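Local coordinates for protein putative NADH-depentdent flavin oxidoreductase (Cupriavidus metallidurans, PDB 5OCS) that probably acts as an FMN-dependent ene-reductase of the Old Yellow Enzyme family, oxidising NADPH through its flavin, at residues G267-S270 / P271-I275. Sequence-based numbering, arbitrary orientation.
Sequences GGVS and PQQAI
Gln-273 folds its side chain back over the start of its own helix and offers OE1 to the backbone of Ser-270, the residue at the N-cap. Ser-270 N meets Gln-273 OE1 at 2.7 Å, in the plane of the amide carbonyl, with an N-H...O angle of 154°. With CG beside its own backbone N (chi1 -65°) and the chain extended beyond it, Gln-273 carries its amide back across the cap. Ser-270 OG reaches Gln-273 OE1 only weakly, at 3.3 Å, so one glutamine oxygen takes both a firm and a feeble bond. The first turn of the helix closes through Ala-274 N to Ser-270 O, 2.8 Å and fairly straight at 159°; Gln-273 N bonds weakly to that oxygen as well. The tight spot lies between adjacent residues, Ser-270 CB to Pro-271 CD at 3.4 Å. Val-269 sends CG1, anti to its backbone N, against CB of Ala-274 at 3.8 Å, and helix 284-293 adds Tyr-285 against the valine and Pro-284 against the alanine. Ala-274 and Pro-271 are buried, Val-269 partly exposed; the proline ring packs against Leu-302, a residue of the FMN site, and Ile-303. The outer side is looser: Gln-272 is exposed and its amide leads away from the loop, while Gly-268 is also exposed. Only the reciprocal half of a capping box is present, the N3 residue Gln-273 accepting the N-H of the N-cap Ser-270; it starts the short helix 271-274 after strand 262-265 of the TIM barrel.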
ATOM      1  N   GLY D 267      24.766   0.293 -15.548  1.00 12.05           N
ATOM      2  CA  GLY D 267      25.472   0.077 -16.801  1.00 11.88           C
ATOM      3  C   GLY D 267      25.222  -1.296 -17.410  1.00 13.40           C
ATOM      4  O   GLY D 267      26.004  -1.760 -18.250  1.00 16.59           O
ATOM      5  N   GLY D 268      24.159  -1.983 -16.995  1.00 13.00           N
ATOM      6  CA  GLY D 268      23.867  -3.322 -17.534  1.00 14.01           C
ATOM      7  C   GLY D 268      24.548  -4.485 -16.852  1.00 15.21           C
ATOM      8  O   GLY D 268      24.376  -5.615 -17.298  1.00 14.81           O
ATOM      9  N   VAL D 269      25.273  -4.233 -15.753  1.00 15.13           N
ATOM     10  CA  VAL D 269      25.950  -5.293 -15.006  1.00 16.42           C
ATOM     11  C   VAL D 269      25.210  -5.432 -13.695  1.00 15.87           C
ATOM     12  O   VAL D 269      25.266  -4.510 -12.843  1.00 15.64           O
ATOM     13  CB  VAL D 269      27.446  -4.986 -14.761  1.00 17.03           C
ATOM     14  CG1 VAL D 269      28.120  -6.140 -14.052  1.00 17.23           C
ATOM     15  CG2 VAL D 269      28.129  -4.765 -16.102  1.00 17.10           C
ATOM     16  N   SER D 270      24.521  -6.560 -13.537  1.00 14.50           N
ATOM     17  CA  SER D 270      23.820  -6.826 -12.291  1.00 16.11           C
ATOM     18  C   SER D 270      24.771  -7.289 -11.202  1.00 15.49           C
ATOM     19  O   SER D 270      25.870  -7.776 -11.481  1.00 15.34           O
ATOM     20  CB  SER D 270      22.748  -7.896 -12.475  1.00 17.19           C
ATOM     21  OG  SER D 270      23.303  -9.191 -12.720  1.00 19.26           O
ATOM     22  N   PRO D 271      24.296  -7.254  -9.939  1.00 15.10           N
ATOM     23  CA  PRO D 271      25.131  -7.852  -8.900  1.00 14.76           C
ATOM     24  C   PRO D 271      25.528  -9.327  -9.131  1.00 15.05           C
ATOM     25  O   PRO D 271      26.666  -9.697  -8.849  1.00 17.27           O
ATOM     26  CB  PRO D 271      24.289  -7.663  -7.629  1.00 14.99           C
ATOM     27  CG  PRO D 271      23.461  -6.460  -7.925  1.00 14.10           C
ATOM     28  CD  PRO D 271      23.094  -6.597  -9.377  1.00 15.21           C
ATOM     29  N   GLN D 272      24.637 -10.141  -9.695  1.00 15.10           N
ATOM     30  CA  GLN D 272      24.955 -11.570  -9.926  1.00 15.41           C
ATOM     31  C   GLN D 272      26.177 -11.726 -10.833  1.00 16.45           C
ATOM     32  O   GLN D 272      26.991 -12.668 -10.657  1.00 16.94           O
ATOM     33  CB  GLN D 272      23.759 -12.298 -10.536  1.00 16.34           C
ATOM     34  CG  GLN D 272      23.984 -13.798 -10.798  1.00 17.14           C
ATOM     35  CD  GLN D 272      24.173 -14.572  -9.520  1.00 19.28           C
ATOM     36  OE1 GLN D 272      23.414 -14.384  -8.553  1.00 22.38           O
ATOM     37  NE2 GLN D 272      25.194 -15.444  -9.486  1.00 21.05           N
ATOM     38  N   GLN D 273      26.269 -10.850 -11.817  1.00 14.88           N
ATOM     39  CA  GLN D 273      27.433 -10.825 -12.711  1.00 15.24           C
ATOM     40  C   GLN D 273      28.628 -10.199 -12.027  1.00 15.86           C
ATOM     41  O   GLN D 273      29.774 -10.714 -12.111  1.00 16.96           O
ATOM     42  CB  GLN D 273      27.097 -10.019 -13.945  1.00 15.25           C
ATOM     43  CG  GLN D 273      26.003 -10.633 -14.823  1.00 15.97           C
ATOM     44  CD  GLN D 273      25.419  -9.610 -15.777  1.00 18.13           C
ATOM     45  OE1 GLN D 273      25.188  -8.473 -15.383  1.00 19.81           O
ATOM     46  NE2 GLN D 273      25.150 -10.002 -17.036  1.00 18.22           N
ATOM     47  N   ALA D 274      28.385  -9.057 -11.397  1.00 14.22           N
ATOM     48  CA  ALA D 274      29.480  -8.211 -10.890  1.00 14.03           C
ATOM     49  C   ALA D 274      30.276  -8.826  -9.759  1.00 14.84           C
ATOM     50  O   ALA D 274      31.515  -8.660  -9.696  1.00 16.24           O
ATOM     51  CB  ALA D 274      28.925  -6.875 -10.431  1.00 14.05           C
ATOM     52  N   ILE D 275      29.589  -9.526  -8.857  1.00 14.73           N
ATOM     53  CA  ILE D 275      30.267 -10.046  -7.672  1.00 16.19           C
ATOM     54  C   ILE D 275      31.282 -11.130  -8.019  1.00 17.05           C
ATOM     55  O   ILE D 275      32.133 -11.484  -7.198  1.00 16.66           O
ATOM     56  CB  ILE D 275      29.310 -10.610  -6.585  1.00 17.42           C
ATOM     57  CG1 ILE D 275      28.548 -11.848  -7.099  1.00 17.56           C
ATOM     58  CG2 ILE D 275      28.390  -9.501  -6.045  1.00 17.54           C
ATOM     59  CD1 ILE D 275      27.512 -12.422  -6.170  1.00 18.95           C
TER